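Local coordinates for protein DNA polymerase (Pyrobaculum calidifontis, PDB 5MDN) that probably extends a DNA strand by adding deoxyribonucleotides from their triphosphates with release of diphosphate, as a magnesium-binding family B DNA polymerase of a hyperthermophilic archaeon, at residues A[9-14]-A[18-23]; A[37-42]-A[63-68]. All coordinates share one frame; numbering follows the deposited sequence.

Interaction 1 of 2, residues A[9-14]-A[18-23]; sequences TYSVVG and EVRVFG
T9 and R20 exchange two backbone hydrogen bonds, T9 N to R20 O and R20 N to T9 O, both 2.9 Å, in an antiparallel β-hairpin of strands 5-12 and 17-24. A second reciprocal couple joins S11 and E18: S11 N gives to E18 O at 3.1 Å, in the carbonyl plane, and E18 N gives to S11 O at 2.8 Å. Between them, Y10 and V19 form a non-hydrogen-bonded pair, where the Y10 CA-H approaches E18 O, so that this oxygen receives both an N-H and a C-H contact. The backbone polar atoms of T9, S11, E18 and R20 are thus all used within the hairpin, while V19 turns its backbone bonds to D35 on strand 30-35.

The side chains of T9, S11, E18 and R20 share one sheet face. There R20 NH2 makes a salt bridge to E18 OE2 at 3.2 Å, and E18 OE1 is taken by R36, so each carboxylate oxygen has its own cationic partner. With CG anti to the carbonyl carbon (chi1 -54°), R20 leaves T9 OG1, 3.6 Å from its CB, and extends along the face to bring NH2 3.4 Å from S11 OG. A leucine at R20 would probably leave E18 OE2 without its cationic mate and S11 OG without that guanidinium. T9 OG1 also meets the F22 ring at its edge, in the ring plane, 3.5 Å from CE1.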
# COMPACT_ATOMS: atom_id res chain seq x y z
N THR A 9 -9.75 1.50 19.71
CA THR A 9 -9.05 2.61 20.35
C THR A 9 -8.79 2.25 21.80
O THR A 9 -9.15 1.17 22.27
CB THR A 9 -9.85 3.92 20.26
OG1 THR A 9 -11.06 3.79 21.01
CG2 THR A 9 -10.17 4.29 18.82
N TYR A 10 -8.15 3.17 22.53
CA TYR A 10 -8.03 3.02 23.97
C TYR A 10 -7.81 4.39 24.61
O TYR A 10 -7.20 5.28 24.00
CB TYR A 10 -6.89 2.06 24.36
CG TYR A 10 -5.51 2.68 24.39
CD1 TYR A 10 -4.73 2.76 23.24
CD2 TYR A 10 -4.97 3.16 25.58
CE1 TYR A 10 -3.47 3.32 23.27
CE2 TYR A 10 -3.71 3.72 25.61
CZ TYR A 10 -2.96 3.80 24.46
OH TYR A 10 -1.70 4.35 24.49
N SER A 11 -8.31 4.53 25.83
CA SER A 11 -8.06 5.69 26.67
C SER A 11 -7.42 5.24 27.98
O SER A 11 -7.28 4.05 28.25
CB SER A 11 -9.36 6.46 26.94
OG SER A 11 -10.29 5.66 27.65
N VAL A 12 -7.02 6.22 28.79
CA VAL A 12 -6.47 5.96 30.12
C VAL A 12 -7.37 6.68 31.11
O VAL A 12 -7.13 7.83 31.48
CB VAL A 12 -5.01 6.42 30.24
CG1 VAL A 12 -4.44 5.99 31.59
CG2 VAL A 12 -4.18 5.86 29.10
N VAL A 13 -8.44 6.01 31.54
CA VAL A 13 -9.42 6.61 32.43
C VAL A 13 -8.88 6.62 33.86
O VAL A 13 -9.09 5.68 34.64
CB VAL A 13 -10.78 5.87 32.32
CG1 VAL A 13 -10.60 4.35 32.40
CG2 VAL A 13 -11.77 6.38 33.36
N GLY A 14 -8.16 7.68 34.21
CA GLY A 14 -7.60 7.82 35.54
C GLY A 14 -6.66 6.71 35.97
O GLY A 14 -6.92 6.01 36.95
N GLU A 18 -8.11 1.48 29.15
CA GLU A 18 -9.41 0.93 28.78
C GLU A 18 -9.47 0.76 27.27
O GLU A 18 -9.35 1.74 26.53
CB GLU A 18 -10.52 1.84 29.29
CG GLU A 18 -11.91 1.40 28.95
CD GLU A 18 -12.97 2.34 29.49
OE1 GLU A 18 -13.03 2.51 30.73
OE2 GLU A 18 -13.74 2.91 28.69
N VAL A 19 -9.69 -0.47 26.81
CA VAL A 19 -9.73 -0.78 25.38
C VAL A 19 -11.16 -0.69 24.88
O VAL A 19 -12.08 -1.25 25.50
CB VAL A 19 -9.14 -2.18 25.11
CG1 VAL A 19 -9.13 -2.47 23.61
CG2 VAL A 19 -7.75 -2.30 25.69
N ARG A 20 -11.36 0.01 23.77
CA ARG A 20 -12.65 0.12 23.11
C ARG A 20 -12.59 -0.50 21.72
O ARG A 20 -11.61 -0.33 21.00
CB ARG A 20 -13.09 1.58 23.01
CG ARG A 20 -13.09 2.33 24.33
CD ARG A 20 -14.06 3.50 24.30
NE ARG A 20 -14.19 4.15 25.60
CZ ARG A 20 -13.48 5.21 25.97
NH1 ARG A 20 -12.60 5.75 25.14
NH2 ARG A 20 -13.65 5.74 27.17
N VAL A 21 -13.65 -1.22 21.35
CA VAL A 21 -13.77 -1.83 20.03
C VAL A 21 -15.15 -1.49 19.48
O VAL A 21 -16.17 -1.81 20.10
CB VAL A 21 -13.58 -3.36 20.07
CG1 VAL A 21 -13.36 -3.90 18.67
CG2 VAL A 21 -12.41 -3.74 20.98
N PHE A 22 -15.18 -0.82 18.33
CA PHE A 22 -16.41 -0.41 17.68
C PHE A 22 -16.77 -1.38 16.56
O PHE A 22 -15.89 -1.81 15.80
CB PHE A 22 -16.28 1.01 17.11
CG PHE A 22 -15.87 2.04 18.13
CD1 PHE A 22 -14.53 2.22 18.45
CD2 PHE A 22 -16.81 2.83 18.76
CE1 PHE A 22 -14.14 3.16 19.39
CE2 PHE A 22 -16.43 3.78 19.70
CZ PHE A 22 -15.10 3.94 20.01
N GLY A 23 -18.04 -1.73 16.46
CA GLY A 23 -18.45 -2.72 15.48
C GLY A 23 -19.95 -2.75 15.27
O GLY A 23 -20.67 -1.82 15.64

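Interaction 2 of 2, residues A[37-42]-A[63-68]; sequences RFRPYF and PVEAVE
The nearest CA atoms of segments 37-42 and 63-68, those of R39 and E65, stand 8.4 Å apart, and no backbone hydrogen bond joins the segments. E65 and A66 form a classic β-bulge in strand 64-74, both facing V85 of the adjacent strand 77-86. Two long side chains therefore bridge the gap. E65 sets CG anti to its backbone N (chi1 -172°) and then bends at chi2 (81°), which carries the carboxylate against the end of R39. Its OE1 lies 3.3 Å from R39 NE and equally near R39 CD, so both the charged group and the last methylene are touched. The carboxylate is stacked on the guanidinium, their planes 30° apart, with OE2 over one face, 4.2 Å above the plane and offset toward the rim. R39 also packs on V85, while K87 forms a long, weak ion pair with E65 OE1.

Because OE1 sits well out of the guanidinium plane, no N-H of R39 points at it. The pairing is consequently one of charge and stacking without a directional hydrogen bond, which probably makes this surface salt bridge between the approach to strand 41-46 and the edge strand 64-74 tolerant of small shifts.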
# COMPACT_ATOMS: atom_id res chain seq x y z
N ARG A 37 -9.98 -4.56 32.12
CA ARG A 37 -9.14 -5.47 32.90
C ARG A 37 -7.82 -5.81 32.23
O ARG A 37 -6.89 -6.24 32.93
CB ARG A 37 -9.94 -6.74 33.22
CG ARG A 37 -11.04 -6.46 34.23
CD ARG A 37 -11.79 -7.69 34.71
NE ARG A 37 -12.76 -7.32 35.73
CZ ARG A 37 -14.02 -7.00 35.48
NH1 ARG A 37 -14.48 -7.00 34.23
NH2 ARG A 37 -14.84 -6.66 36.47
N PHE A 38 -7.70 -5.65 30.92
CA PHE A 38 -6.44 -5.93 30.25
C PHE A 38 -5.41 -4.85 30.57
O PHE A 38 -5.75 -3.68 30.79
CB PHE A 38 -6.64 -6.02 28.73
CG PHE A 38 -5.45 -6.55 27.99
CD1 PHE A 38 -5.13 -7.90 28.04
CD2 PHE A 38 -4.65 -5.71 27.25
CE1 PHE A 38 -4.03 -8.39 27.35
CE2 PHE A 38 -3.55 -6.19 26.57
CZ PHE A 38 -3.24 -7.54 26.62
N ARG A 39 -4.13 -5.23 30.57
CA ARG A 39 -3.04 -4.33 30.90
C ARG A 39 -1.82 -4.66 30.05
O ARG A 39 -1.60 -5.83 29.72
CB ARG A 39 -2.69 -4.40 32.40
CG ARG A 39 -3.84 -3.99 33.30
CD ARG A 39 -3.39 -3.49 34.66
NE ARG A 39 -4.28 -2.44 35.14
CZ ARG A 39 -5.52 -2.65 35.58
NH1 ARG A 39 -6.03 -3.87 35.60
NH2 ARG A 39 -6.26 -1.63 36.00
N PRO A 40 -1.02 -3.66 29.69
CA PRO A 40 0.14 -3.92 28.83
C PRO A 40 1.25 -4.64 29.58
O PRO A 40 1.33 -4.63 30.81
CB PRO A 40 0.59 -2.51 28.41
CG PRO A 40 0.13 -1.63 29.53
CD PRO A 40 -1.14 -2.24 30.05
N TYR A 41 2.13 -5.27 28.81
CA TYR A 41 3.20 -6.08 29.38
C TYR A 41 4.30 -6.27 28.34
O TYR A 41 4.13 -5.98 27.15
CB TYR A 41 2.68 -7.44 29.85
CG TYR A 41 2.14 -8.31 28.74
CD1 TYR A 41 2.99 -9.17 28.04
CD2 TYR A 41 0.80 -8.28 28.39
CE1 TYR A 41 2.50 -9.97 27.02
CE2 TYR A 41 0.31 -9.08 27.37
CZ TYR A 41 1.17 -9.92 26.69
OH TYR A 41 0.68 -10.72 25.68
N PHE A 42 5.45 -6.74 28.82
CA PHE A 42 6.52 -7.22 27.95
C PHE A 42 7.30 -8.30 28.69
O PHE A 42 7.18 -8.45 29.91
CB PHE A 42 7.44 -6.07 27.50
CG PHE A 42 8.23 -5.45 28.62
CD1 PHE A 42 7.67 -4.47 29.42
CD2 PHE A 42 9.54 -5.83 28.85
CE1 PHE A 42 8.40 -3.90 30.45
CE2 PHE A 42 10.28 -5.26 29.87
CZ PHE A 42 9.71 -4.29 30.67
N PRO A 63 5.32 2.82 37.90
CA PRO A 63 4.47 1.86 38.62
C PRO A 63 4.33 0.56 37.84
O PRO A 63 4.20 0.56 36.62
CB PRO A 63 3.13 2.60 38.74
CG PRO A 63 3.14 3.59 37.63
CD PRO A 63 4.57 4.02 37.49
N VAL A 64 4.35 -0.55 38.57
CA VAL A 64 4.29 -1.89 38.00
C VAL A 64 3.09 -2.62 38.59
O VAL A 64 2.90 -2.62 39.81
CB VAL A 64 5.59 -2.67 38.26
CG1 VAL A 64 5.50 -4.08 37.69
CG2 VAL A 64 6.79 -1.93 37.68
N GLU A 65 2.29 -3.23 37.72
CA GLU A 65 1.14 -4.00 38.19
C GLU A 65 1.57 -5.33 38.80
O GLU A 65 1.12 -5.70 39.88
CB GLU A 65 0.16 -4.23 37.04
CG GLU A 65 -1.16 -4.86 37.46
CD GLU A 65 -2.14 -3.85 38.03
OE1 GLU A 65 -2.09 -2.67 37.62
OE2 GLU A 65 -2.95 -4.24 38.90
N ALA A 66 2.46 -6.05 38.11
CA ALA A 66 2.94 -7.34 38.59
C ALA A 66 4.17 -7.72 37.77
O ALA A 66 4.46 -7.13 36.73
CB ALA A 66 1.87 -8.42 38.48
N VAL A 67 4.91 -8.71 38.28
CA VAL A 67 6.00 -9.35 37.55
C VAL A 67 5.82 -10.85 37.71
O VAL A 67 6.06 -11.40 38.79
CB VAL A 67 7.38 -8.90 38.05
CG1 VAL A 67 8.47 -9.72 37.39
CG2 VAL A 67 7.59 -7.42 37.79
N GLU A 68 5.38 -11.51 36.64
CA GLU A 68 5.13 -12.94 36.67
C GLU A 68 6.28 -13.70 36.02
O GLU A 68 7.07 -13.14 35.25
CB GLU A 68 3.81 -13.27 35.95
CG GLU A 68 2.59 -12.57 36.53
CD GLU A 68 1.34 -12.82 35.71
OE1 GLU A 68 1.44 -13.47 34.65
OE2 GLU A 68 0.26 -12.35 36.12

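How the interactions relate
The two contacts follow one another in the chain, 9-14 with 18-23 closing before 37-42 with 63-68 opens, and their centres are about 17 Å apart. Their nearest atoms come to about 5 Å without touching. Each belongs to a different sheet: interaction 1 is the hairpin at one edge of a mixed five-strand sheet, whereas interaction 2 ties the entry to strand 41-46 to the edge strand of an antiparallel four-strand sheet. Only interaction 1 approaches a metal: the T9 side chain is about 5 Å from a bound magnesium ion and about 4 Å from that of its ligand D7. Interaction 2 lies away from the metal sites.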